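Local structure of endo-1,4-beta-xylanase 1 (Hypocrea jecorina, 1XYN) at residues V15-S20 / F34-G39; G67-P72 / L151-M156; Y85-T90 / T103-T108. The protein hydrolyses internal beta-1,4-xylosidic bonds in the main chain of xylan, a plant cell-wall hemicellulose, releasing xylooligosaccharides and xylose. All coordinates share one frame; numbering follows the deposited sequence.

Contact 1 of 3, residues V15-S20 / F34-G39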
ATOM      1  N   VAL A  15      12.988  10.727  -7.864  1.00 19.99           N
ATOM      2  CA  VAL A  15      12.766  11.475  -6.620  1.00 17.04           C
ATOM      3  C   VAL A  15      14.125  11.890  -6.050  1.00 15.60           C
ATOM      4  O   VAL A  15      14.900  11.051  -5.590  1.00 10.02           O
ATOM      5  CB  VAL A  15      11.988  10.645  -5.547  1.00 18.46           C
ATOM      6  CG1 VAL A  15      11.838  11.455  -4.252  1.00 21.28           C
ATOM      7  CG2 VAL A  15      10.606  10.257  -6.060  1.00 17.80           C
ATOM      8  N   SER A  16      14.415  13.186  -6.134  1.00 13.03           N
ATOM      9  CA  SER A  16      15.662  13.756  -5.645  1.00 13.60           C
ATOM     10  C   SER A  16      15.415  14.466  -4.319  1.00 10.37           C
ATOM     11  O   SER A  16      15.012  15.623  -4.290  1.00 13.33           O
ATOM     12  CB  SER A  16      16.205  14.753  -6.666  1.00 18.25           C
ATOM     13  OG  SER A  16      15.999  14.272  -7.986  1.00 36.27           O
ATOM     14  N   TYR A  17      15.667  13.761  -3.225  1.00 12.60           N
ATOM     15  CA  TYR A  17      15.466  14.288  -1.887  1.00 11.67           C
ATOM     16  C   TYR A  17      16.781  14.735  -1.248  1.00 12.09           C
ATOM     17  O   TYR A  17      17.740  13.973  -1.194  1.00 13.82           O
ATOM     18  CB  TYR A  17      14.797  13.210  -1.022  1.00  9.61           C
ATOM     19  CG  TYR A  17      14.651  13.576   0.435  1.00  8.29           C
ATOM     20  CD1 TYR A  17      14.083  14.794   0.816  1.00  4.81           C
ATOM     21  CD2 TYR A  17      15.097  12.710   1.435  1.00 11.74           C
ATOM     22  CE1 TYR A  17      13.965  15.143   2.156  1.00 10.34           C
ATOM     23  CE2 TYR A  17      14.982  13.048   2.771  1.00 16.17           C
ATOM     24  CZ  TYR A  17      14.418  14.266   3.124  1.00 13.66           C
ATOM     25  OH  TYR A  17      14.320  14.608   4.445  1.00 18.95           O
ATOM     26  N   SER A  18      16.796  15.954  -0.721  1.00 13.27           N
ATOM     27  CA  SER A  18      17.982  16.499  -0.077  1.00 18.59           C
ATOM     28  C   SER A  18      17.681  17.041   1.317  1.00 18.50           C
ATOM     29  O   SER A  18      17.269  18.193   1.467  1.00 13.29           O
ATOM     30  CB  SER A  18      18.594  17.614  -0.927  1.00 17.23           C
ATOM     31  OG  SER A  18      18.873  17.167  -2.239  1.00 31.51           O
ATOM     32  N   PRO A  19      17.845  16.198   2.356  1.00 19.53           N
ATOM     33  CA  PRO A  19      17.596  16.621   3.738  1.00 17.83           C
ATOM     34  C   PRO A  19      18.696  17.558   4.240  1.00 19.32           C
ATOM     35  O   PRO A  19      19.811  17.567   3.720  1.00 19.65           O
ATOM     36  CB  PRO A  19      17.602  15.299   4.507  1.00 13.75           C
ATOM     37  CG  PRO A  19      18.549  14.455   3.720  1.00 15.36           C
ATOM     38  CD  PRO A  19      18.150  14.757   2.296  1.00 14.56           C
ATOM     39  N   SER A  20      18.369  18.354   5.251  1.00 18.93           N
ATOM     40  CA  SER A  20      19.330  19.277   5.818  1.00 20.37           C
ATOM     41  C   SER A  20      19.026  19.474   7.295  1.00 23.67           C
ATOM     42  O   SER A  20      18.100  18.864   7.848  1.00 22.88           O
ATOM     43  CB  SER A  20      19.321  20.613   5.056  1.00 21.74           C
ATOM     44  OG  SER A  20      18.645  21.638   5.765  1.00 26.53           O
ATOM     45  N   PHE A  34       5.723   8.476  -2.589  1.00 20.35           N
ATOM     46  CA  PHE A  34       6.911   8.705  -1.790  1.00 13.91           C
ATOM     47  C   PHE A  34       6.534   9.709  -0.699  1.00 17.31           C
ATOM     48  O   PHE A  34       5.672  10.574  -0.903  1.00 15.00           O
ATOM     49  CB  PHE A  34       8.036   9.278  -2.658  1.00 13.58           C
ATOM     50  CG  PHE A  34       7.741  10.642  -3.220  1.00  8.16           C
ATOM     51  CD1 PHE A  34       7.028  10.784  -4.399  1.00  5.22           C
ATOM     52  CD2 PHE A  34       8.166  11.788  -2.558  1.00 10.21           C
ATOM     53  CE1 PHE A  34       6.737  12.054  -4.914  1.00  7.38           C
ATOM     54  CE2 PHE A  34       7.878  13.060  -3.064  1.00  9.63           C
ATOM     55  CZ  PHE A  34       7.163  13.188  -4.245  1.00  7.62           C
ATOM     56  N   VAL A  35       7.139   9.554   0.472  1.00 16.26           N
ATOM     57  CA  VAL A  35       6.897  10.455   1.589  1.00 13.32           C
ATOM     58  C   VAL A  35       8.258  10.868   2.139  1.00 15.22           C
ATOM     59  O   VAL A  35       8.954  10.048   2.740  1.00 16.66           O
ATOM     60  CB  VAL A  35       6.112   9.760   2.734  1.00 16.29           C
ATOM     61  CG1 VAL A  35       5.731  10.784   3.805  1.00 11.33           C
ATOM     62  CG2 VAL A  35       4.884   9.047   2.199  1.00 10.35           C
ATOM     63  N   VAL A  36       8.654  12.120   1.912  1.00 11.30           N
ATOM     64  CA  VAL A  36       9.939  12.602   2.416  1.00  9.06           C
ATOM     65  C   VAL A  36       9.749  13.876   3.222  1.00 13.86           C
ATOM     66  O   VAL A  36       8.854  14.671   2.945  1.00 16.66           O
ATOM     67  CB  VAL A  36      10.934  12.934   1.285  1.00  9.23           C
ATOM     68  CG1 VAL A  36      11.284  11.695   0.485  1.00  6.90           C
ATOM     69  CG2 VAL A  36      10.372  14.037   0.398  1.00  7.58           C
ATOM     70  N   GLY A  37      10.631  14.094   4.186  1.00  9.97           N
ATOM     71  CA  GLY A  37      10.550  15.290   5.000  1.00  6.77           C
ATOM     72  C   GLY A  37      11.401  15.114   6.232  1.00  7.01           C
ATOM     73  O   GLY A  37      12.006  14.057   6.423  1.00  7.28           O
ATOM     74  N   VAL A  38      11.445  16.138   7.073  1.00  8.04           N
ATOM     75  CA  VAL A  38      12.244  16.087   8.295  1.00 12.42           C
ATOM     76  C   VAL A  38      11.441  16.508   9.520  1.00  8.39           C
ATOM     77  O   VAL A  38      10.465  17.245   9.415  1.00 14.02           O
ATOM     78  CB  VAL A  38      13.525  16.963   8.176  1.00 11.83           C
ATOM     79  CG1 VAL A  38      14.363  16.505   6.988  1.00  6.53           C
ATOM     80  CG2 VAL A  38      13.169  18.437   8.056  1.00  9.11           C
ATOM     81  N   GLY A  39      11.862  16.048  10.686  1.00 11.82           N
ATOM     82  CA  GLY A  39      11.151  16.393  11.897  1.00 15.25           C
ATOM     83  C   GLY A  39      11.727  15.796  13.166  1.00 19.42           C
ATOM     84  O   GLY A  39      12.931  15.892  13.411  1.00 20.68           O
TER
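With CG of Tyr17 anti to its backbone N (chi1 174°), the phenol ring reaches across to Val36, whose CG1 sits beside its own backbone N with CG2 wedged between N and the carbonyl carbon. The two side chains run past each other in opposite senses, and Val36 CB comes to rest over one face of the ring, 3.7 Å from Tyr17 CD1. This is a CH-pi contact, with Val36 CB 3.8 Å from the ring centroid; its two methyls spread over the same face, CG1 nearest Tyr17 CG and CG2 nearest CD1. Pro19 CD lies over the opposite face, so the ring is clasped on both sides. At its rim Val38 CG1 approaches near the ring plane, 3.2 Å from Tyr17 OH. That hydroxyl is hydrogen-bonded to Asp6 OD1 of strand 5-10, the neighbour of strand 34-40. A second CH-pi pair repeats the theme: chi1 65° sets Phe34 CG in the crowded position and chi2 -85° turns the ring so that Val15 CG2 lies over one face, 4.0 Å from Phe34 CD1 and toward the rim. Phe34 also meets the ring of Trp28.

The strands run nearly parallel, and the axes of residues 15-19 and 34-39 come within 7.9 Å, yet they belong to different sheets: side chains, not backbone bonds, fill the interval, as in the jelly-roll sandwich of family 11 xylanases. Strand 14-19 forms an outer edge of one sheet beside strand 23-30, whose Val26 touches both Tyr17 and Val36, while strand 34-40 lies between strands 5-10 and 155-166 of the other.

Contact 2 of 3, residues G67-P72 / L151-M156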
ATOM      1  N   GLY A  67       2.524  12.204  10.604  1.00 10.22           N
ATOM      2  CA  GLY A  67       3.025  11.450  11.733  1.00  6.26           C
ATOM      3  C   GLY A  67       2.297  10.151  12.016  1.00 11.30           C
ATOM      4  O   GLY A  67       1.374   9.753  11.296  1.00  8.38           O
ATOM      5  N   TRP A  68       2.738   9.490  13.080  1.00  9.44           N
ATOM      6  CA  TRP A  68       2.188   8.217  13.522  1.00 11.53           C
ATOM      7  C   TRP A  68       1.933   8.214  15.026  1.00 10.26           C
ATOM      8  O   TRP A  68       2.416   9.071  15.764  1.00 14.76           O
ATOM      9  CB  TRP A  68       3.141   7.071  13.174  1.00 14.48           C
ATOM     10  CG  TRP A  68       3.154   6.744  11.727  1.00 18.41           C
ATOM     11  CD1 TRP A  68       3.823   7.412  10.751  1.00 17.99           C
ATOM     12  CD2 TRP A  68       2.405   5.708  11.069  1.00 21.40           C
ATOM     13  NE1 TRP A  68       3.534   6.867   9.522  1.00 28.84           N
ATOM     14  CE2 TRP A  68       2.667   5.819   9.686  1.00 20.77           C
ATOM     15  CE3 TRP A  68       1.535   4.699  11.512  1.00 15.80           C
ATOM     16  CZ2 TRP A  68       2.092   4.963   8.739  1.00 20.22           C
ATOM     17  CZ3 TRP A  68       0.965   3.847  10.571  1.00 15.91           C
ATOM     18  CH2 TRP A  68       1.247   3.987   9.202  1.00 12.61           C
ATOM     19  N   SER A  69       1.201   7.206  15.469  1.00 13.78           N
ATOM     20  CA  SER A  69       0.851   7.039  16.868  1.00  9.01           C
ATOM     21  C   SER A  69       0.730   5.538  17.091  1.00  7.68           C
ATOM     22  O   SER A  69       0.447   4.794  16.153  1.00  7.04           O
ATOM     23  CB  SER A  69      -0.484   7.741  17.139  1.00 15.43           C
ATOM     24  OG  SER A  69      -0.994   7.439  18.417  1.00  9.72           O
ATOM     25  N   THR A  70       1.021   5.083  18.305  1.00  9.01           N
ATOM     26  CA  THR A  70       0.918   3.664  18.617  1.00 14.72           C
ATOM     27  C   THR A  70      -0.032   3.408  19.775  1.00 16.78           C
ATOM     28  O   THR A  70      -0.195   4.253  20.658  1.00 17.25           O
ATOM     29  CB  THR A  70       2.294   3.010  18.909  1.00 12.14           C
ATOM     30  OG1 THR A  70       3.025   3.806  19.840  1.00 15.16           O
ATOM     31  CG2 THR A  70       3.099   2.876  17.631  1.00 19.40           C
ATOM     32  N   ASN A  71      -0.710   2.262  19.707  1.00 19.33           N
ATOM     33  CA  ASN A  71      -1.677   1.818  20.713  1.00 18.49           C
ATOM     34  C   ASN A  71      -2.719   2.885  21.065  1.00 17.34           C
ATOM     35  O   ASN A  71      -2.726   3.413  22.177  1.00 18.44           O
ATOM     36  CB  ASN A  71      -0.943   1.344  21.968  1.00 15.80           C
ATOM     37  CG  ASN A  71      -1.787   0.426  22.819  1.00 10.94           C
ATOM     38  OD1 ASN A  71      -2.258  -0.619  22.358  1.00 10.74           O
ATOM     39  ND2 ASN A  71      -1.978   0.804  24.073  1.00 17.17           N
ATOM     40  N   PRO A  72      -3.655   3.168  20.141  1.00 17.12           N
ATOM     41  CA  PRO A  72      -3.835   2.582  18.806  1.00 15.53           C
ATOM     42  C   PRO A  72      -2.872   3.089  17.722  1.00 18.55           C
ATOM     43  O   PRO A  72      -2.319   4.187  17.834  1.00 16.42           O
ATOM     44  CB  PRO A  72      -5.268   2.986  18.472  1.00 22.26           C
ATOM     45  CG  PRO A  72      -5.345   4.371  19.044  1.00 12.48           C
ATOM     46  CD  PRO A  72      -4.683   4.197  20.398  1.00 15.30           C
ATOM     47  N   LEU A 151     -11.898  10.717  17.333  1.00 22.37           N
ATOM     48  CA  LEU A 151     -10.654  10.306  16.692  1.00 19.97           C
ATOM     49  C   LEU A 151      -9.594  10.237  17.795  1.00 17.18           C
ATOM     50  O   LEU A 151      -8.919  11.219  18.115  1.00 13.46           O
ATOM     51  CB  LEU A 151     -10.276  11.282  15.564  1.00 17.02           C
ATOM     52  CG  LEU A 151     -11.366  11.533  14.506  1.00 16.14           C
ATOM     53  CD1 LEU A 151     -10.789  12.277  13.314  1.00 19.67           C
ATOM     54  CD2 LEU A 151     -11.974  10.216  14.048  1.00 17.57           C
ATOM     55  N   HIS A 152      -9.496   9.047  18.379  1.00 16.29           N
ATOM     56  CA  HIS A 152      -8.604   8.731  19.493  1.00 18.30           C
ATOM     57  C   HIS A 152      -7.139   8.404  19.114  1.00 21.10           C
ATOM     58  O   HIS A 152      -6.877   7.495  18.318  1.00 20.75           O
ATOM     59  CB  HIS A 152      -9.250   7.556  20.248  1.00 20.21           C
ATOM     60  CG  HIS A 152      -8.614   7.230  21.559  1.00 18.02           C
ATOM     61  ND1 HIS A 152      -8.083   5.988  21.838  1.00 18.68           N
ATOM     62  CD2 HIS A 152      -8.461   7.966  22.686  1.00 20.87           C
ATOM     63  CE1 HIS A 152      -7.630   5.972  23.078  1.00 22.54           C
ATOM     64  NE2 HIS A 152      -7.850   7.160  23.615  1.00 26.21           N
ATOM     65  N   LEU A 153      -6.192   9.132  19.717  1.00 21.58           N
ATOM     66  CA  LEU A 153      -4.751   8.928  19.479  1.00 21.75           C
ATOM     67  C   LEU A 153      -4.080   8.167  20.625  1.00 20.12           C
ATOM     68  O   LEU A 153      -4.586   8.150  21.750  1.00 26.30           O
ATOM     69  CB  LEU A 153      -4.024  10.264  19.302  1.00 17.83           C
ATOM     70  CG  LEU A 153      -4.188  11.103  18.037  1.00 23.50           C
ATOM     71  CD1 LEU A 153      -3.278  12.310  18.115  1.00 20.00           C
ATOM     72  CD2 LEU A 153      -3.828  10.273  16.821  1.00 32.95           C
ATOM     73  N   GLY A 154      -2.943   7.542  20.330  1.00 20.92           N
ATOM     74  CA  GLY A 154      -2.204   6.794  21.338  1.00 24.30           C
ATOM     75  C   GLY A 154      -0.882   7.465  21.668  1.00 26.26           C
ATOM     76  O   GLY A 154      -0.823   8.696  21.749  1.00 29.96           O
ATOM     77  N   GLN A 155       0.171   6.667  21.871  1.00 25.65           N
ATOM     78  CA  GLN A 155       1.507   7.189  22.177  1.00 22.54           C
ATOM     79  C   GLN A 155       2.106   7.835  20.929  1.00 22.41           C
ATOM     80  O   GLN A 155       2.086   7.245  19.849  1.00 25.34           O
ATOM     81  CB  GLN A 155       2.446   6.067  22.612  1.00 22.36           C
ATOM     82  CG  GLN A 155       1.876   5.097  23.617  1.00 36.32           C
ATOM     83  CD  GLN A 155       2.712   3.832  23.728  1.00 41.08           C
ATOM     84  OE1 GLN A 155       2.181   2.718  23.734  1.00 44.55           O
ATOM     85  NE2 GLN A 155       4.028   3.998  23.807  1.00 43.75           N
ATOM     86  N   MET A 156       2.684   9.021  21.088  1.00 16.39           N
ATOM     87  CA  MET A 156       3.289   9.731  19.970  1.00 18.34           C
ATOM     88  C   MET A 156       4.556   9.063  19.447  1.00 20.24           C
ATOM     89  O   MET A 156       5.455   8.708  20.215  1.00 22.38           O
ATOM     90  CB  MET A 156       3.638  11.168  20.374  1.00 22.35           C
ATOM     91  CG  MET A 156       2.446  12.089  20.522  1.00 25.94           C
ATOM     92  SD  MET A 156       1.702  12.490  18.953  1.00 28.16           S
ATOM     93  CE  MET A 156       2.216  14.165  18.794  1.00 29.98           C
TER
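Thr70 and Gln155 form an antiparallel hydrogen-bonded pair, Thr70 N to Gln155 O at 2.9 Å and Gln155 N to Thr70 O at 2.7 Å, with Ser69 and Met156 as the adjoining non-hydrogen-bonded pair. Ser69 adds a side-chain link where residues 151-154 lead into the ladder. Its OG, anti to the backbone N (chi1 170°), accepts the N-H of Gly154 at 2.7 Å between Gly154 N and Ser69 OG, and gives a weak, longer bond to Gln155 O. That carbonyl is gripped by Thr70 N, by the weak hydroxyl bond and by a CA-H...O contact from Ser69. On the sheet face of Thr70 and Gln155 the side chains cross at a slant: Gln155 CB lies 3.6 Å from Thr70 OG1, and the extended glutamine carries OE1 on to Asn71 CB.

In the jelly roll of family 11, this is where strand 60-70 turns back toward strand 74-79 and the link from helix 139-148 enters strand 155-166. The turn bends through a cis peptide bond before Pro72, whose ring lies against the incoming chain, with CD 3.7 Å from Gly154 CA and CG 3.6 Å from His152 O, an oxygen hydrogen-bonded to Tyr124 OH. Gly154 can come this close because it has no side chain: a CB would collide with the carbonyl oxygens of Thr70 and Asn71. Thr70 also touches Ile115 and Gln116 of the thumb loop. Leu153 starts away from residues 67-72, yet its CD2 keeps in touch with Ser69 CB while the side chain also packs on Val74 and on Phe143 of the helix, which Met156 touches too. Trp68 sends its indole away from residues 151-156 into an aromatic cluster with Tyr66, Tyr158 and Phe121, its NE1 bonded to Tyr66 OH; both tyrosines probably bind substrate.

Contact 3 of 3, residues Y85-T90 / T103-T108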
ATOM      1  N   TYR A  85      -5.730  15.621  -4.907  1.00 26.21           N
ATOM      2  CA  TYR A  85      -5.739  14.646  -3.831  1.00 28.39           C
ATOM      3  C   TYR A  85      -7.106  13.974  -3.713  1.00 35.54           C
ATOM      4  O   TYR A  85      -8.082  14.614  -3.324  1.00 31.77           O
ATOM      5  CB  TYR A  85      -5.369  15.319  -2.511  1.00 26.16           C
ATOM      6  CG  TYR A  85      -5.560  14.424  -1.317  1.00 27.08           C
ATOM      7  CD1 TYR A  85      -4.944  13.174  -1.259  1.00 25.58           C
ATOM      8  CD2 TYR A  85      -6.407  14.796  -0.267  1.00 27.84           C
ATOM      9  CE1 TYR A  85      -5.166  12.311  -0.195  1.00 26.02           C
ATOM     10  CE2 TYR A  85      -6.636  13.942   0.804  1.00 26.14           C
ATOM     11  CZ  TYR A  85      -6.012  12.698   0.832  1.00 29.50           C
ATOM     12  OH  TYR A  85      -6.230  11.839   1.884  1.00 35.93           O
ATOM     13  N   PRO A  86      -7.184  12.669  -4.038  1.00 41.94           N
ATOM     14  CA  PRO A  86      -8.417  11.871  -3.980  1.00 45.12           C
ATOM     15  C   PRO A  86      -8.927  11.767  -2.546  1.00 43.79           C
ATOM     16  O   PRO A  86      -8.614  10.806  -1.843  1.00 44.10           O
ATOM     17  CB  PRO A  86      -7.961  10.497  -4.482  1.00 46.42           C
ATOM     18  CG  PRO A  86      -6.794  10.816  -5.364  1.00 50.55           C
ATOM     19  CD  PRO A  86      -6.069  11.854  -4.552  1.00 47.53           C
ATOM     20  N   ALA A  87      -9.699  12.767  -2.123  1.00 42.90           N
ATOM     21  CA  ALA A  87     -10.257  12.820  -0.775  1.00 42.01           C
ATOM     22  C   ALA A  87     -10.948  11.514  -0.394  1.00 40.86           C
ATOM     23  O   ALA A  87     -12.098  11.269  -0.761  1.00 43.56           O
ATOM     24  CB  ALA A  87     -11.227  13.989  -0.664  1.00 43.95           C
ATOM     25  N   GLN A  88     -10.230  10.679   0.346  1.00 41.45           N
ATOM     26  CA  GLN A  88     -10.751   9.385   0.767  1.00 41.52           C
ATOM     27  C   GLN A  88     -11.232   9.327   2.210  1.00 38.67           C
ATOM     28  O   GLN A  88     -10.636   9.930   3.113  1.00 37.11           O
ATOM     29  CB  GLN A  88      -9.701   8.295   0.542  1.00 42.26           C
ATOM     30  CG  GLN A  88      -9.383   8.025  -0.915  1.00 49.50           C
ATOM     31  CD  GLN A  88     -10.587   7.527  -1.695  1.00 54.11           C
ATOM     32  OE1 GLN A  88     -11.074   6.415  -1.466  1.00 56.04           O
ATOM     33  NE2 GLN A  88     -11.071   8.344  -2.627  1.00 55.82           N
ATOM     34  N   GLY A  89     -12.319   8.592   2.417  1.00 36.49           N
ATOM     35  CA  GLY A  89     -12.847   8.427   3.754  1.00 32.09           C
ATOM     36  C   GLY A  89     -14.151   9.116   4.083  1.00 27.96           C
ATOM     37  O   GLY A  89     -14.981   9.377   3.219  1.00 23.37           O
ATOM     38  N   THR A  90     -14.290   9.446   5.362  1.00 30.22           N
ATOM     39  CA  THR A  90     -15.482  10.074   5.900  1.00 27.21           C
ATOM     40  C   THR A  90     -15.197  11.423   6.564  1.00 23.06           C
ATOM     41  O   THR A  90     -14.291  11.539   7.390  1.00 15.33           O
ATOM     42  CB  THR A  90     -16.116   9.142   6.959  1.00 29.21           C
ATOM     43  OG1 THR A  90     -16.321   7.840   6.392  1.00 30.23           O
ATOM     44  CG2 THR A  90     -17.436   9.697   7.457  1.00 22.47           C
ATOM     45  N   THR A 103     -11.188  20.682   7.189  1.00 16.92           N
ATOM     46  CA  THR A 103     -12.227  19.662   7.189  1.00 17.01           C
ATOM     47  C   THR A 103     -11.548  18.387   7.694  1.00 14.02           C
ATOM     48  O   THR A 103     -10.486  17.990   7.211  1.00 15.21           O
ATOM     49  CB  THR A 103     -12.872  19.453   5.795  1.00  9.41           C
ATOM     50  OG1 THR A 103     -11.909  18.917   4.886  1.00 28.95           O
ATOM     51  CG2 THR A 103     -13.385  20.772   5.249  1.00 16.41           C
ATOM     52  N   ILE A 104     -12.113  17.805   8.736  1.00 15.95           N
ATOM     53  CA  ILE A 104     -11.556  16.604   9.327  1.00 13.64           C
ATOM     54  C   ILE A 104     -12.151  15.365   8.675  1.00 17.16           C
ATOM     55  O   ILE A 104     -13.344  15.327   8.394  1.00 14.48           O
ATOM     56  CB  ILE A 104     -11.810  16.599  10.842  1.00  7.13           C
ATOM     57  CG1 ILE A 104     -11.189  17.858  11.457  1.00  5.68           C
ATOM     58  CG2 ILE A 104     -11.248  15.336  11.489  1.00 11.00           C
ATOM     59  CD1 ILE A 104     -11.511  18.049  12.920  1.00  8.67           C
ATOM     60  N   TRP A 105     -11.293  14.387   8.388  1.00 13.99           N
ATOM     61  CA  TRP A 105     -11.693  13.125   7.772  1.00  9.72           C
ATOM     62  C   TRP A 105     -11.120  11.972   8.574  1.00 10.44           C
ATOM     63  O   TRP A 105     -10.122  12.120   9.276  1.00 10.21           O
ATOM     64  CB  TRP A 105     -11.127  12.980   6.348  1.00 10.93           C
ATOM     65  CG  TRP A 105     -11.501  14.041   5.387  1.00  8.45           C
ATOM     66  CD1 TRP A 105     -11.055  15.334   5.373  1.00 10.67           C
ATOM     67  CD2 TRP A 105     -12.352  13.896   4.249  1.00 11.95           C
ATOM     68  NE1 TRP A 105     -11.568  16.000   4.289  1.00  5.87           N
ATOM     69  CE2 TRP A 105     -12.371  15.146   3.580  1.00  9.70           C
ATOM     70  CE3 TRP A 105     -13.099  12.832   3.724  1.00 13.58           C
ATOM     71  CZ2 TRP A 105     -13.112  15.364   2.408  1.00  6.01           C
ATOM     72  CZ3 TRP A 105     -13.834  13.044   2.556  1.00 17.80           C
ATOM     73  CH2 TRP A 105     -13.832  14.307   1.911  1.00 14.64           C
ATOM     74  N   GLU A 106     -11.774  10.825   8.483  1.00 12.96           N
ATOM     75  CA  GLU A 106     -11.293   9.615   9.129  1.00 13.98           C
ATOM     76  C   GLU A 106     -11.322   8.594   8.005  1.00 17.31           C
ATOM     77  O   GLU A 106     -12.277   8.539   7.222  1.00 15.59           O
ATOM     78  CB  GLU A 106     -12.185   9.158  10.283  1.00 13.27           C
ATOM     79  CG  GLU A 106     -11.755   7.786  10.840  1.00 25.52           C
ATOM     80  CD  GLU A 106     -12.328   7.459  12.218  1.00 34.01           C
ATOM     81  OE1 GLU A 106     -13.542   7.662  12.436  1.00 38.24           O
ATOM     82  OE2 GLU A 106     -11.558   6.989  13.088  1.00 33.23           O
ATOM     83  N   ASN A 107     -10.260   7.807   7.905  1.00 15.69           N
ATOM     84  CA  ASN A 107     -10.164   6.807   6.861  1.00 11.78           C
ATOM     85  C   ASN A 107      -9.516   5.577   7.444  1.00 13.66           C
ATOM     86  O   ASN A 107      -8.986   5.614   8.553  1.00 15.69           O
ATOM     87  CB  ASN A 107      -9.324   7.348   5.701  1.00 15.97           C
ATOM     88  CG  ASN A 107      -9.315   6.419   4.505  1.00 24.48           C
ATOM     89  OD1 ASN A 107     -10.284   5.698   4.254  1.00 28.20           O
ATOM     90  ND2 ASN A 107      -8.227   6.442   3.748  1.00 30.57           N
ATOM     91  N   THR A 108      -9.602   4.472   6.718  1.00 10.24           N
ATOM     92  CA  THR A 108      -9.013   3.234   7.174  1.00 15.96           C
ATOM     93  C   THR A 108      -8.153   2.658   6.055  1.00 18.30           C
ATOM     94  O   THR A 108      -8.503   2.730   4.878  1.00 16.35           O
ATOM     95  CB  THR A 108     -10.097   2.226   7.612  1.00 15.78           C
ATOM     96  OG1 THR A 108     -10.972   2.855   8.557  1.00 19.31           O
ATOM     97  CG2 THR A 108      -9.467   1.000   8.267  1.00 15.73           C
TER
HETATM   98  O   HOH W   1     -14.111   6.184   6.210  1.00 43.65           O
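Trp105 turns the benzo end of its indole toward the chain that passes its edge from Ala87 to Thr90. Chi1 (-58°) places CG beside the backbone N and anti to the carbonyl carbon, and chi2 (72°) turns the indole edge to Gly89, whose C lies near the ring plane, 3.9 Å from Trp105 CE3. Ala87 CB approaches the outer corner obliquely, 3.7 Å from Trp105 CH2. At the pyrrole side Trp105 NE1 donates to Thr103 OG1 at 3.0 Å, a bond tilted from the ring plane that should restrain the ring's rotation. An alanine in place of Trp105 would probably leave Ala87 and Gly89 without their aromatic support, opening a gap beside the loop, and Thr103 OG1 without its indole donor.

Two residues along, Asn107 lies alongside Gln88 and Gly89: its CB is 3.9 Å from Gln88 O, and its ND2 is held by Gln123 OE1. Gly89 fits between the two side chains, where a CB would strike Glu106 O and, at these backbone angles, jam against the preceding carbonyl O. Past the glycine, Thr90 N donates to Glu106 O at 2.9 Å in a nearly straight bond, and Glu106 N answers to Thr90 O at 2.8 Å. A water bound at Thr90 OG1 also donates to Glu106 O.

Residues 87-90 run at 88° to residues 104-107, end to end, and the loop makes its first ladder pair at Thr90 before continuing as strand 90-97 of the hairpin. Strand 119-128 flanks the strand's other edge, Trp105 touching its Val127, while Gln88 packs on Val110 of the second subunit.

Overall arrangement
All three contacts reach one curved sheet of the jelly roll. Contact 1 joins it to the second sheet; contact 2 lies within it, where strand 155-166 begins; contact 3 lies farther round, across the chain's centre from contact 1, their own centres about 24 Å apart. Contacts 2 and 3 touch: Leu151 CD2 is 3.3 Å from Glu106 CD, and Leu151 also packs on Ile104. Each contact has a residue near the active site or a probable substrate-binding residue. The side chain of Phe34 is about 6 Å from that of Glu164, the predicted proton donor, Trp68 touches Glu75, the predicted nucleophile, and Asn107 neighbours Gln123 and Arg109. Asp81 and His83, which bind the calcium ion, shortly precede residues 85-90.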